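PDB 4Q82: Phospholipase/Carboxylesterase from Haliangium ochraceum, which probably hydrolyses ester bonds in phospholipids or other carboxylic esters, as enzymes built on the alpha/beta-hydrolase fold do. Local coordinates for residues L145-A148 against V149-E153; Y269-L272 against L273-S276; D115-S118 against N119-F123; V55-L58 against D59-E62. One frame throughout, in Å; residues are numbered along the deposited sequence. Where two conformers were deposited one is given.

Contact 1 (L145-A148 against V149-E153)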
ATOM      1  N   LEU A 145      -4.194  -2.098 -10.196  1.00 26.52           N
ATOM      2  CA  LEU A 145      -5.214  -2.738  -9.368  1.00 27.39           C
ATOM      3  C   LEU A 145      -6.199  -3.563 -10.214  1.00 29.46           C
ATOM      4  O   LEU A 145      -6.637  -4.635  -9.787  1.00 29.82           O
ATOM      5  CB  LEU A 145      -5.976  -1.702  -8.542  1.00 27.69           C
ATOM      6  CG  LEU A 145      -5.279  -1.115  -7.311  1.00 27.40           C
ATOM      7  CD1 LEU A 145      -6.093   0.066  -6.738  1.00 27.49           C
ATOM      8  CD2 LEU A 145      -5.068  -2.183  -6.265  1.00 26.74           C
ATOM      9  N   ALA A 146      -6.549  -3.073 -11.409  1.00 30.31           N
ATOM     10  CA  ALA A 146      -7.440  -3.821 -12.295  1.00 32.28           C
ATOM     11  C   ALA A 146      -6.778  -5.121 -12.733  1.00 32.73           C
ATOM     12  O   ALA A 146      -7.399  -6.188 -12.713  1.00 34.22           O
ATOM     13  CB  ALA A 146      -7.823  -2.988 -13.511  1.00 33.76           C
ATOM     14  N   PHE A 147      -5.513  -5.024 -13.133  1.00 31.36           N
ATOM     15  CA  PHE A 147      -4.731  -6.205 -13.473  1.00 31.01           C
ATOM     16  C   PHE A 147      -4.707  -7.210 -12.326  1.00 29.88           C
ATOM     17  O   PHE A 147      -4.910  -8.411 -12.540  1.00 31.13           O
ATOM     18  CB  PHE A 147      -3.297  -5.829 -13.839  1.00 30.02           C
ATOM     19  CG  PHE A 147      -2.332  -6.980 -13.725  1.00 31.05           C
ATOM     20  CD1 PHE A 147      -2.166  -7.866 -14.779  1.00 33.02           C
ATOM     21  CD2 PHE A 147      -1.595  -7.179 -12.558  1.00 29.48           C
ATOM     22  CE1 PHE A 147      -1.284  -8.921 -14.679  1.00 32.97           C
ATOM     23  CE2 PHE A 147      -0.711  -8.232 -12.453  1.00 29.32           C
ATOM     24  CZ  PHE A 147      -0.560  -9.110 -13.513  1.00 30.90           C
ATOM     25  N   ALA A 148      -4.462  -6.720 -11.115  1.00 28.52           N
ATOM     26  CA  ALA A 148      -4.286  -7.607  -9.962  1.00 28.32           C
ATOM     27  C   ALA A 148      -5.546  -8.426  -9.694  1.00 30.46           C
ATOM     28  O   ALA A 148      -5.495  -9.642  -9.487  1.00 31.07           O
ATOM     29  CB  ALA A 148      -3.897  -6.786  -8.708  1.00 25.59           C
ATOM     30  N   VAL A 149      -6.680  -7.742  -9.707  1.00 32.27           N
ATOM     31  CA  VAL A 149      -7.957  -8.367  -9.423  1.00 34.98           C
ATOM     32  C   VAL A 149      -8.344  -9.337 -10.543  1.00 37.22           C
ATOM     33  O   VAL A 149      -8.960 -10.370 -10.291  1.00 38.85           O
ATOM     34  CB  VAL A 149      -9.049  -7.295  -9.221  1.00 36.21           C
ATOM     35  CG1 VAL A 149     -10.421  -7.918  -9.145  1.00 39.43           C
ATOM     36  CG2 VAL A 149      -8.768  -6.509  -7.956  1.00 34.55           C
ATOM     37  N   ASP A 150      -7.977  -9.016 -11.778  0.59 37.66           N
ATOM     38  CA  ASP A 150      -8.307  -9.895 -12.898  0.59 39.94           C
ATOM     39  C   ASP A 150      -7.438 -11.149 -12.895  0.59 39.86           C
ATOM     40  O   ASP A 150      -7.843 -12.198 -13.396  0.59 41.79           O
ATOM     41  CB  ASP A 150      -8.153  -9.160 -14.232  0.59 41.16           C
ATOM     42  CG  ASP A 150      -8.612  -9.995 -15.420  0.59 44.20           C
ATOM     43  OD1 ASP A 150      -9.626 -10.716 -15.289  0.59 45.84           O
ATOM     44  OD2 ASP A 150      -7.956  -9.933 -16.481  0.59 45.01           O
ATOM     45  N   THR A 151      -6.245 -11.039 -12.317  1.00 37.51           N
ATOM     46  CA  THR A 151      -5.219 -12.086 -12.445  1.00 36.96           C
ATOM     47  C   THR A 151      -5.122 -13.074 -11.278  1.00 35.54           C
ATOM     48  O   THR A 151      -4.832 -14.253 -11.485  1.00 36.91           O
ATOM     49  CB  THR A 151      -3.830 -11.449 -12.638  1.00 35.84           C
ATOM     50  OG1 THR A 151      -3.854 -10.608 -13.796  1.00 36.57           O
ATOM     51  CG2 THR A 151      -2.745 -12.509 -12.803  1.00 36.28           C
ATOM     52  N   TYR A 152      -5.374 -12.599 -10.063  1.00 33.49           N
ATOM     53  CA  TYR A 152      -5.134 -13.399  -8.854  1.00 32.86           C
ATOM     54  C   TYR A 152      -6.441 -13.835  -8.211  1.00 33.97           C
ATOM     55  O   TYR A 152      -7.482 -13.214  -8.430  1.00 34.31           O
ATOM     56  CB  TYR A 152      -4.259 -12.598  -7.865  1.00 30.47           C
ATOM     57  CG  TYR A 152      -2.850 -12.471  -8.393  1.00 30.43           C
ATOM     58  CD1 TYR A 152      -2.456 -11.363  -9.140  1.00 30.22           C
ATOM     59  CD2 TYR A 152      -1.931 -13.491  -8.208  1.00 30.78           C
ATOM     60  CE1 TYR A 152      -1.169 -11.273  -9.649  1.00 29.93           C
ATOM     61  CE2 TYR A 152      -0.651 -13.414  -8.721  1.00 30.62           C
ATOM     62  CZ  TYR A 152      -0.274 -12.306  -9.446  1.00 30.16           C
ATOM     63  OH  TYR A 152       1.005 -12.249  -9.962  1.00 30.13           O
ATOM     64  N   GLU A 153      -6.394 -14.922  -7.443  1.00 34.90           N
ATOM     65  CA  GLU A 153      -7.578 -15.411  -6.748  1.00 37.26           C
ATOM     66  C   GLU A 153      -7.769 -14.634  -5.457  1.00 35.15           C
ATOM     67  O   GLU A 153      -7.388 -15.087  -4.381  1.00 33.76           O
ATOM     68  CB  GLU A 153      -7.460 -16.904  -6.462  1.00 40.80           C
ATOM     69  CG  GLU A 153      -7.348 -17.734  -7.719  1.00 45.19           C
ATOM     70  CD  GLU A 153      -7.347 -19.223  -7.429  1.00 49.22           C
ATOM     71  OE1 GLU A 153      -7.808 -19.615  -6.332  1.00 49.78           O
ATOM     72  OE2 GLU A 153      -6.878 -19.994  -8.295  1.00 51.55           O
TER
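With CG anti to the backbone N (chi1 160°), the ring of Phe147 leans along the helix to the residue one turn ahead, Thr151, whose OG1 is set anti to its carbonyl carbon (chi1 -58°) and thereby turned back toward that ring and the carbonyl behind it. The hydroxyl donates to Phe147 O at 2.7 Å, tilted from the carbonyl plane, and the same OG1 sits over one face of the ring, off-centre toward the rim, 3.2 Å from Phe147 CE1. Thr151 CB lies over this face too, 4.3 Å from the Phe147 ring centroid, in a CH-pi contact. The arrangement closes the C-terminal turn of helix 138-151, which lies against the central sheet of an alpha/beta-hydrolase-like fold: Leu145 and Val149 rest on Ile159, Ala148 on Leu126. Regular alpha-helical bonding still holds where Val149 N reaches Leu145 O at 3.1 Å and Asp150 N reaches Ala146 O at 3.0 Å. At Thr151 the pattern falters: its N donates to Ala148 O, three residues back, at 3.2 Å from well above the carbonyl plane, and only weakly to Phe147 O. Tyr152 N restores an i+4 bond to Ala148 O at 3.0 Å, from the same face, giving that oxygen two backbone donors. Tyr152, the first residue to leave helical geometry, turns the edge of its ring to Ala148 O, while Thr151 CG2 covers part of one ring face. Tyr152 CE1 meets Phe147 CE2 at 4.2 Å, and the tyrosine hydroxyl is hydrogen-bonded to Glu69.

Contact 2 (Y269-L272 against L273-S276)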
ATOM      1  N   TYR A 269      -1.706  -4.378   9.891  1.00 14.15           N
ATOM      2  CA  TYR A 269      -2.251  -5.567   9.217  1.00 15.10           C
ATOM      3  C   TYR A 269      -3.598  -5.990   9.824  1.00 16.41           C
ATOM      4  O   TYR A 269      -4.561  -6.271   9.100  1.00 16.51           O
ATOM      5  CB  TYR A 269      -1.222  -6.713   9.250  1.00 15.17           C
ATOM      6  CG  TYR A 269       0.100  -6.187   8.710  1.00 15.11           C
ATOM      7  CD1 TYR A 269       0.188  -5.725   7.406  1.00 15.10           C
ATOM      8  CD2 TYR A 269       1.246  -6.113   9.518  1.00 14.98           C
ATOM      9  CE1 TYR A 269       1.385  -5.170   6.887  1.00 14.88           C
ATOM     10  CE2 TYR A 269       2.462  -5.591   8.990  1.00 14.36           C
ATOM     11  CZ  TYR A 269       2.505  -5.124   7.679  1.00 13.94           C
ATOM     12  OH  TYR A 269       3.677  -4.586   7.162  1.00 13.70           O
ATOM     13  N   ALA A 270      -3.676  -6.023  11.143  1.00 16.49           N
ATOM     14  CA  ALA A 270      -4.933  -6.321  11.795  1.00 19.38           C
ATOM     15  C   ALA A 270      -5.983  -5.262  11.422  1.00 19.03           C
ATOM     16  O   ALA A 270      -7.143  -5.597  11.168  1.00 20.37           O
ATOM     17  CB  ALA A 270      -4.741  -6.401  13.313  1.00 19.68           C
ATOM     18  N   TRP A 271      -5.563  -4.001  11.368  1.00 17.40           N
ATOM     19  CA  TRP A 271      -6.481  -2.910  11.040  1.00 18.09           C
ATOM     20  C   TRP A 271      -7.012  -3.068   9.611  1.00 17.97           C
ATOM     21  O   TRP A 271      -8.225  -2.969   9.382  1.00 19.82           O
ATOM     22  CB  TRP A 271      -5.807  -1.532  11.212  1.00 15.95           C
ATOM     23  CG  TRP A 271      -6.761  -0.389  10.916  1.00 17.50           C
ATOM     24  CD1 TRP A 271      -7.716   0.141  11.755  1.00 19.14           C
ATOM     25  CD2 TRP A 271      -6.873   0.330   9.679  1.00 17.43           C
ATOM     26  NE1 TRP A 271      -8.401   1.165  11.109  1.00 19.33           N
ATOM     27  CE2 TRP A 271      -7.902   1.293   9.838  1.00 18.34           C
ATOM     28  CE3 TRP A 271      -6.193   0.260   8.452  1.00 16.20           C
ATOM     29  CZ2 TRP A 271      -8.260   2.188   8.812  1.00 18.34           C
ATOM     30  CZ3 TRP A 271      -6.556   1.148   7.437  1.00 15.71           C
ATOM     31  CH2 TRP A 271      -7.576   2.098   7.628  1.00 17.45           C
ATOM     32  N   LEU A 272      -6.120  -3.307   8.648  1.00 16.18           N
ATOM     33  CA  LEU A 272      -6.571  -3.546   7.273  1.00 16.70           C
ATOM     34  C   LEU A 272      -7.607  -4.658   7.229  1.00 18.35           C
ATOM     35  O   LEU A 272      -8.707  -4.491   6.699  1.00 19.64           O
ATOM     36  CB  LEU A 272      -5.390  -3.900   6.357  1.00 15.83           C
ATOM     37  CG  LEU A 272      -4.512  -2.708   5.933  1.00 14.83           C
ATOM     38  CD1 LEU A 272      -3.278  -3.216   5.144  1.00 13.65           C
ATOM     39  CD2 LEU A 272      -5.287  -1.738   5.068  1.00 15.96           C
ATOM     40  N   LEU A 273      -7.263  -5.789   7.825  1.00 17.90           N
ATOM     41  CA  LEU A 273      -8.148  -6.955   7.767  1.00 21.45           C
ATOM     42  C   LEU A 273      -9.489  -6.708   8.467  1.00 22.95           C
ATOM     43  O   LEU A 273     -10.469  -7.404   8.202  1.00 23.50           O
ATOM     44  CB  LEU A 273      -7.439  -8.175   8.371  1.00 21.69           C
ATOM     45  CG  LEU A 273      -6.324  -8.727   7.461  1.00 22.34           C
ATOM     46  CD1 LEU A 273      -5.404  -9.652   8.223  1.00 21.95           C
ATOM     47  CD2 LEU A 273      -6.910  -9.450   6.250  1.00 24.52           C
ATOM     48  N   SER A 274      -9.548  -5.713   9.344  1.00 23.48           N
ATOM     49  CA  SER A 274     -10.829  -5.375   9.960  1.00 25.10           C
ATOM     50  C   SER A 274     -11.732  -4.574   8.994  1.00 25.07           C
ATOM     51  O   SER A 274     -12.916  -4.367   9.265  1.00 24.76           O
ATOM     52  CB  SER A 274     -10.615  -4.599  11.260  1.00 24.77           C
ATOM     53  OG  SER A 274     -10.278  -3.251  10.994  1.00 24.95           O
ATOM     54  N   GLN A 275     -11.178  -4.138   7.867  1.00 22.98           N
ATOM     55  CA  GLN A 275     -11.944  -3.372   6.876  1.00 24.31           C
ATOM     56  C   GLN A 275     -12.362  -4.232   5.703  1.00 26.57           C
ATOM     57  O   GLN A 275     -11.600  -5.089   5.271  1.00 26.30           O
ATOM     58  CB  GLN A 275     -11.106  -2.187   6.355  1.00 22.01           C
ATOM     59  CG  GLN A 275     -10.452  -1.384   7.472  1.00 21.24           C
ATOM     60  CD  GLN A 275     -11.472  -0.759   8.402  1.00 24.81           C
ATOM     61  OE1 GLN A 275     -12.572  -0.439   7.987  1.00 24.96           O
ATOM     62  NE2 GLN A 275     -11.099  -0.571   9.661  1.00 26.60           N
ATOM     63  N   SER A 276     -13.553  -3.987   5.161  1.00 28.83           N
ATOM     64  CA  SER A 276     -13.976  -4.684   3.964  1.00 31.40           C
ATOM     65  C   SER A 276     -15.109  -3.931   3.288  1.00 34.20           C
ATOM     66  O   SER A 276     -15.795  -3.138   3.931  1.00 35.51           O
ATOM     67  CB  SER A 276     -14.428  -6.114   4.293  1.00 34.07           C
ATOM     68  OG  SER A 276     -15.607  -6.088   5.063  1.00 35.85           O
TER
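Trp271 O takes the hydroxyl of Ser274, with OG at 2.6 Å and only slightly tilted from the carbonyl plane, and receives a second, weak bond from Ser274 N at 3.0 Å. The serine can fold back in this way because chi1 of 77° places OG between its own backbone N and carbonyl carbon. Ser274 N is shared, giving another weak bond to Ala270 O, whereas one residue earlier the amide of Leu273 still makes a nearly straight alpha-helical bond to Tyr269 O at 3.0 Å. Past the serine the chain tightens, and Gln275 N donates to Leu272 O at 2.8 Å, three residues back and from above the carbonyl plane. Gln275 then bends at chi2 (-62°), which folds its amide over the indole of Trp271. Gln275 NE2 lies above one face, displaced toward the rim, 3.5 Å from Trp271 NE1, and the amide and ring planes are inclined by 41°. The polar partner of Gln275 NE2 is Asp242, to which it is hydrogen-bonded; nearer the backbone, Gln275 CG passes 3.3 Å from Trp271 O. Cut back to an alanine here, the side chain is likely to leave this part of the indole face without its cover and Asp242 without its amide donor. Trp271 also meets Trp211 edge-to-face, and Leu272 packs on Val188 and Met83. Bonding that passes from i+4 to i+3 is common at the C-terminal end of an alpha-helix; here, with the serine hydroxyl returning to the last turn, it finishes helix 268-273 of an alpha/beta-hydrolase-like fold.

Contact 3 (D115-S118 against N119-F123)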
ATOM      1  N   ASP A 115      12.419 -13.132   4.964  1.00 20.21           N
ATOM      2  CA  ASP A 115      11.707 -14.106   5.808  1.00 23.09           C
ATOM      3  C   ASP A 115      11.256 -13.514   7.147  1.00 22.39           C
ATOM      4  O   ASP A 115      11.191 -14.230   8.154  1.00 22.36           O
ATOM      5  CB  ASP A 115      12.574 -15.347   6.055  1.00 25.38           C
ATOM      6  CG  ASP A 115      12.876 -16.092   4.787  1.00 26.74           C
ATOM      7  OD1 ASP A 115      12.044 -16.036   3.846  1.00 26.08           O
ATOM      8  OD2 ASP A 115      13.930 -16.751   4.728  1.00 29.04           O
ATOM      9  N   GLU A 116      10.929 -12.219   7.143  1.00 20.86           N
ATOM     10  CA  GLU A 116      10.475 -11.519   8.337  1.00 21.96           C
ATOM     11  C   GLU A 116       8.995 -11.146   8.224  1.00 21.75           C
ATOM     12  O   GLU A 116       8.492 -10.325   8.987  1.00 22.78           O
ATOM     13  CB  GLU A 116      11.329 -10.252   8.581  1.00 21.83           C
ATOM     14  CG  GLU A 116      12.816 -10.568   8.813  1.00 24.48           C
ATOM     15  CD  GLU A 116      13.698  -9.312   8.845  1.00 26.74           C
ATOM     16  OE1 GLU A 116      13.179  -8.210   8.609  1.00 26.36           O
ATOM     17  OE2 GLU A 116      14.909  -9.418   9.128  1.00 28.86           O
ATOM     18  N   TRP A 117       8.310 -11.759   7.271  1.00 20.59           N
ATOM     19  CA  TRP A 117       6.879 -11.531   7.049  1.00 19.62           C
ATOM     20  C   TRP A 117       6.098 -12.751   7.537  1.00 19.82           C
ATOM     21  O   TRP A 117       6.170 -13.817   6.923  1.00 19.50           O
ATOM     22  CB  TRP A 117       6.641 -11.269   5.559  1.00 18.62           C
ATOM     23  CG  TRP A 117       5.231 -10.944   5.147  1.00 18.89           C
ATOM     24  CD1 TRP A 117       4.263 -11.834   4.720  1.00 19.61           C
ATOM     25  CD2 TRP A 117       4.645  -9.639   5.071  1.00 17.41           C
ATOM     26  NE1 TRP A 117       3.117 -11.141   4.379  1.00 19.25           N
ATOM     27  CE2 TRP A 117       3.325  -9.799   4.599  1.00 17.59           C
ATOM     28  CE3 TRP A 117       5.115  -8.339   5.358  1.00 16.13           C
ATOM     29  CZ2 TRP A 117       2.465  -8.716   4.412  1.00 17.54           C
ATOM     30  CZ3 TRP A 117       4.258  -7.261   5.173  1.00 16.06           C
ATOM     31  CH2 TRP A 117       2.944  -7.457   4.696  1.00 16.41           C
ATOM     32  N   SER A 118       5.385 -12.615   8.653  1.00 19.48           N
ATOM     33  CA  SER A 118       4.705 -13.768   9.256  1.00 21.27           C
ATOM     34  C   SER A 118       3.836 -14.567   8.279  1.00 20.53           C
ATOM     35  O   SER A 118       3.088 -13.995   7.498  1.00 18.91           O
ATOM     36  CB  SER A 118       3.832 -13.312  10.427  1.00 22.94           C
ATOM     37  OG  SER A 118       3.064 -14.396  10.897  1.00 25.66           O
ATOM     38  N   ASN A 119       3.936 -15.897   8.348  1.00 22.10           N
ATOM     39  CA  ASN A 119       3.076 -16.786   7.587  1.00 23.46           C
ATOM     40  C   ASN A 119       1.596 -16.686   7.972  1.00 25.06           C
ATOM     41  O   ASN A 119       0.732 -17.123   7.210  1.00 25.65           O
ATOM     42  CB  ASN A 119       3.558 -18.244   7.737  1.00 25.56           C
ATOM     43  CG  ASN A 119       4.782 -18.532   6.879  1.00 25.82           C
ATOM     44  OD1 ASN A 119       5.191 -17.690   6.057  1.00 24.11           O
ATOM     45  ND2 ASN A 119       5.352 -19.733   7.030  1.00 27.08           N
ATOM     46  N   GLU A 120       1.291 -16.083   9.090  0.65 25.66           N
ATOM     47  CA  GLU A 120      -0.079 -15.856   9.473  0.65 27.23           C
ATOM     48  C   GLU A 120      -0.784 -14.791   8.626  0.65 25.33           C
ATOM     49  O   GLU A 120      -1.955 -14.725   8.561  0.65 26.08           O
ATOM     50  CB  GLU A 120      -0.151 -15.509  10.944  0.65 30.28           C
ATOM     51  CG  GLU A 120       0.459 -16.597  11.835  0.65 35.27           C
ATOM     52  CD  GLU A 120       0.003 -17.996  11.448  0.65 40.10           C
ATOM     53  OE1 GLU A 120      -1.216 -18.239  11.568  0.65 42.75           O
ATOM     54  OE2 GLU A 120       0.826 -18.859  11.024  0.65 41.35           O
ATOM     55  N   ARG A 121      -0.000 -13.966   7.987  1.00 22.42           N
ATOM     56  CA  ARG A 121      -0.577 -12.910   7.161  1.00 20.66           C
ATOM     57  C   ARG A 121      -1.189 -13.469   5.880  1.00 20.85           C
ATOM     58  O   ARG A 121      -0.501 -14.142   5.100  1.00 21.79           O
ATOM     59  CB  ARG A 121       0.483 -11.855   6.856  1.00 18.34           C
ATOM     60  CG  ARG A 121       0.866 -11.134   8.158  1.00 19.58           C
ATOM     61  CD  ARG A 121       2.042 -10.135   7.982  1.00 16.95           C
ATOM     62  NE  ARG A 121       2.409  -9.611   9.303  1.00 16.99           N
ATOM     63  CZ  ARG A 121       3.513  -8.892   9.525  1.00 17.04           C
ATOM     64  NH1 ARG A 121       4.348  -8.646   8.518  1.00 15.98           N
ATOM     65  NH2 ARG A 121       3.788  -8.444  10.745  1.00 17.65           N
ATOM     66  N   PRO A 122      -2.488 -13.206   5.672  1.00 21.53           N
ATOM     67  CA  PRO A 122      -3.234 -13.910   4.615  1.00 22.73           C
ATOM     68  C   PRO A 122      -3.228 -13.226   3.250  1.00 22.07           C
ATOM     69  O   PRO A 122      -3.853 -13.772   2.324  1.00 23.06           O
ATOM     70  CB  PRO A 122      -4.656 -13.940   5.171  1.00 24.76           C
ATOM     71  CG  PRO A 122      -4.754 -12.642   5.931  1.00 23.57           C
ATOM     72  CD  PRO A 122      -3.387 -12.487   6.593  1.00 22.48           C
ATOM     73  N   PHE A 123      -2.539 -12.091   3.128  1.00 19.93           N
ATOM     74  CA  PHE A 123      -2.553 -11.290   1.897  1.00 19.45           C
ATOM     75  C   PHE A 123      -1.757 -11.879   0.739  1.00 19.00           C
ATOM     76  O   PHE A 123      -0.615 -12.310   0.917  1.00 19.37           O
ATOM     77  CB  PHE A 123      -1.977  -9.883   2.147  1.00 18.26           C
ATOM     78  CG  PHE A 123      -2.420  -9.235   3.434  1.00 17.94           C
ATOM     79  CD1 PHE A 123      -3.573  -8.459   3.483  1.00 16.40           C
ATOM     80  CD2 PHE A 123      -1.638  -9.344   4.585  1.00 17.28           C
ATOM     81  CE1 PHE A 123      -3.967  -7.820   4.668  1.00 16.65           C
ATOM     82  CE2 PHE A 123      -2.001  -8.723   5.760  1.00 16.64           C
ATOM     83  CZ  PHE A 123      -3.173  -7.943   5.821  1.00 17.02           C
TER
HETATM   84  O   HOH W   1       0.499 -12.023   3.406  1.00 17.83           O
HETATM   85  O   HOH W   2       7.614 -16.171   6.888  1.00 24.03           O
HETATM   86  O   HOH W   3       2.134 -14.630   4.915  1.00 18.03           O
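The indole of Trp117 carries the side chain of Arg121 across one face, with Arg121 CD 3.6 Å above the plane and over its centre, while water 1 accepts from NE1 in the plane at the edge. The guanidinium stands at 84° to the indole and turns its own edge to it, bringing Arg121 NH1 to 3.3 Å from Trp117 CE3; one guanidinium face looks to Ser118 N. Arg121 CZ is 4.7 Å from the centroid of the six-membered ring of Trp117, a cation-pi contact, and the extended chain from CG to NE lets the methylene and the charge share the indole. A type I beta turn, Ser118 to Arg121, brings the two together: Arg121 N donates to Ser118 O at 3.1 Å. Ser118 OG accepts Glu120 N at 3.0 Å, an ST turn within it. Water 2 bridges Trp117 O and Asn119 OD1, which also binds Arg52. A leucine in place of this tryptophan would probably cost Arg121 the aromatic face under its CD and NH1, and water 1 its indole donor. The indole face is likely to contribute to stabilising the positive charge of Arg121.

Contact 4 (V55-L58 against D59-E62)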
ATOM      1  N   VAL A  55       9.636 -12.869  -8.861  1.00 26.54           N
ATOM      2  CA  VAL A  55       9.794 -11.667  -9.672  1.00 26.34           C
ATOM      3  C   VAL A  55       8.949 -11.805 -10.933  1.00 28.28           C
ATOM      4  O   VAL A  55       8.901 -12.874 -11.565  1.00 30.64           O
ATOM      5  CB  VAL A  55      11.287 -11.417 -10.019  1.00 30.24           C
ATOM      6  CG1 VAL A  55      11.784 -12.399 -11.082  1.00 32.95           C
ATOM      7  CG2 VAL A  55      11.520  -9.966 -10.440  1.00 29.23           C
ATOM      8  N   ARG A  56       8.249 -10.736 -11.289  1.00 27.21           N
ATOM      9  CA  ARG A  56       7.398 -10.742 -12.478  1.00 29.59           C
ATOM     10  C   ARG A  56       7.755  -9.540 -13.334  1.00 30.14           C
ATOM     11  O   ARG A  56       7.112  -8.492 -13.249  1.00 30.25           O
ATOM     12  CB  ARG A  56       5.922 -10.715 -12.098  1.00 29.47           C
ATOM     13  CG  ARG A  56       5.489 -11.876 -11.212  1.00 30.40           C
ATOM     14  CD  ARG A  56       5.407 -13.184 -12.013  1.00 34.01           C
ATOM     15  NE  ARG A  56       4.984 -14.275 -11.136  1.00 34.85           N
ATOM     16  CZ  ARG A  56       5.430 -15.526 -11.210  1.00 36.89           C
ATOM     17  NH1 ARG A  56       6.311 -15.874 -12.139  1.00 38.97           N
ATOM     18  NH2 ARG A  56       4.984 -16.442 -10.355  1.00 37.15           N
ATOM     19  N   ALA A  57       8.798  -9.693 -14.147  1.00 30.72           N
ATOM     20  CA  ALA A  57       9.362  -8.573 -14.891  1.00 31.08           C
ATOM     21  C   ALA A  57       8.375  -7.996 -15.899  1.00 31.93           C
ATOM     22  O   ALA A  57       7.474  -8.687 -16.386  1.00 33.48           O
ATOM     23  CB  ALA A  57      10.643  -8.993 -15.599  1.00 33.13           C
ATOM     24  N   LEU A  58       8.544  -6.712 -16.187  1.00 31.01           N
ATOM     25  CA  LEU A  58       7.723  -6.026 -17.165  1.00 32.22           C
ATOM     26  C   LEU A  58       7.730  -6.787 -18.489  1.00 35.98           C
ATOM     27  O   LEU A  58       8.783  -7.249 -18.936  1.00 35.39           O
ATOM     28  CB  LEU A  58       8.232  -4.610 -17.363  1.00 31.67           C
ATOM     29  CG  LEU A  58       7.429  -3.730 -18.311  1.00 33.62           C
ATOM     30  CD1 LEU A  58       6.017  -3.601 -17.780  1.00 32.49           C
ATOM     31  CD2 LEU A  58       8.093  -2.378 -18.429  1.00 33.66           C
ATOM     32  N   ASP A  59       6.541  -6.919 -19.075  1.00 39.26           N
ATOM     33  CA  ASP A  59       6.292  -7.606 -20.355  1.00 44.57           C
ATOM     34  C   ASP A  59       6.323  -9.132 -20.249  1.00 45.24           C
ATOM     35  O   ASP A  59       6.300  -9.821 -21.267  1.00 48.06           O
ATOM     36  CB  ASP A  59       7.282  -7.150 -21.441  1.00 48.84           C
ATOM     37  CG  ASP A  59       7.177  -5.653 -21.755  1.00 50.50           C
ATOM     38  OD1 ASP A  59       6.051  -5.099 -21.734  1.00 51.24           O
ATOM     39  OD2 ASP A  59       8.230  -5.029 -22.018  1.00 50.97           O
ATOM     40  N   THR A  60       6.355  -9.668 -19.031  1.00 42.55           N
ATOM     41  CA  THR A  60       6.137 -11.104 -18.859  1.00 42.87           C
ATOM     42  C   THR A  60       4.721 -11.356 -18.360  1.00 42.45           C
ATOM     43  O   THR A  60       4.304 -12.503 -18.222  1.00 43.17           O
ATOM     44  CB  THR A  60       7.132 -11.750 -17.878  1.00 40.85           C
ATOM     45  OG1 THR A  60       6.856 -11.307 -16.540  1.00 38.30           O
ATOM     46  CG2 THR A  60       8.554 -11.398 -18.256  1.00 40.48           C
ATOM     47  N   THR A  61       3.987 -10.280 -18.081  1.00 40.71           N
ATOM     48  CA  THR A  61       2.579 -10.389 -17.702  1.00 40.77           C
ATOM     49  C   THR A  61       1.769  -9.317 -18.441  1.00 41.95           C
ATOM     50  O   THR A  61       2.326  -8.497 -19.172  1.00 38.95           O
ATOM     51  CB  THR A  61       2.359 -10.235 -16.158  1.00 34.92           C
ATOM     52  OG1 THR A  61       2.473  -8.858 -15.790  1.00 32.90           O
ATOM     53  CG2 THR A  61       3.358 -11.066 -15.342  1.00 35.42           C
ATOM     54  N   GLU A  62       0.457  -9.312 -18.227  1.00 42.92           N
ATOM     55  CA  GLU A  62      -0.417  -8.291 -18.806  1.00 44.55           C
ATOM     56  C   GLU A  62      -0.278  -6.930 -18.119  1.00 39.82           C
ATOM     57  O   GLU A  62      -0.809  -5.934 -18.605  1.00 39.42           O
ATOM     58  CB  GLU A  62      -1.880  -8.734 -18.736  1.00 48.83           C
ATOM     59  CG  GLU A  62      -2.233  -9.895 -19.665  1.00 54.32           C
ATOM     60  CD  GLU A  62      -1.634  -9.733 -21.054  1.00 58.98           C
ATOM     61  OE1 GLU A  62      -1.940  -8.726 -21.737  1.00 60.07           O
ATOM     62  OE2 GLU A  62      -0.853 -10.620 -21.463  1.00 61.27           O
TER
HETATM   63  O   HOH W   4       4.812  -7.576 -14.942  1.00 27.56           O
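Ala57 O is held twice by one residue: Thr60 OG1 donates to it at 2.7 Å, in the carbonyl plane and on a lone pair, and Thr60 N at 3.0 Å from a tilted direction. A chi1 of 70° tucks the threonine hydroxyl between its own N and carbonyl carbon, facing back across the turn. Water 4 adds a link between Arg56 O, 3.0 Å away, and Thr61 OG1 at 2.8 Å; that hydroxyl is also bonded to Ala63 N. The backbone bond closes a type II beta turn from Ala57 to Thr60, with Asp59 at its third position taking the positive phi (76°) this turn calls for. The turn follows strand 53-56, the outermost on its side of the sheet, and starts the connection to its antiparallel neighbour 67-70. Apolar contact is light. Ala57 CB meets Thr60 CG2 at 4.1 Å, and Arg56 CB meets Thr61 CG2 at the same separation. The Asp59 carboxylate stays near Leu58, Asp59 OD1 lying 3.9 Å from Leu58 CG. Bent at chi2, Arg56 sends its guanidinium away from the turn to a salt bridge with Glu69, while Thr61 packs on Phe67.

In the fold
Along the chain the order is contact 4, contact 3, contact 1, contact 2, all four bordering one mixed eight-stranded sheet. Contact 4 leaves the edge strand 53-56 and touches contact 1, about 14 Å away between centres, where Phe147 of helix 138-151 packs on Thr61 and Glu62. Contacts 2 and 3, with centres about 15 Å apart, form the other pair: Tyr269 meets Trp117 and Arg121, and Leu273 meets Pro122 and Phe123, joining the last helix, 268-273, to the loop that enters strand 124-128. The two pairs do not touch; contacts 2 and 4 are farthest apart, at about 29 Å between centres. Segments distant in sequence thus pack together around the alpha/beta core.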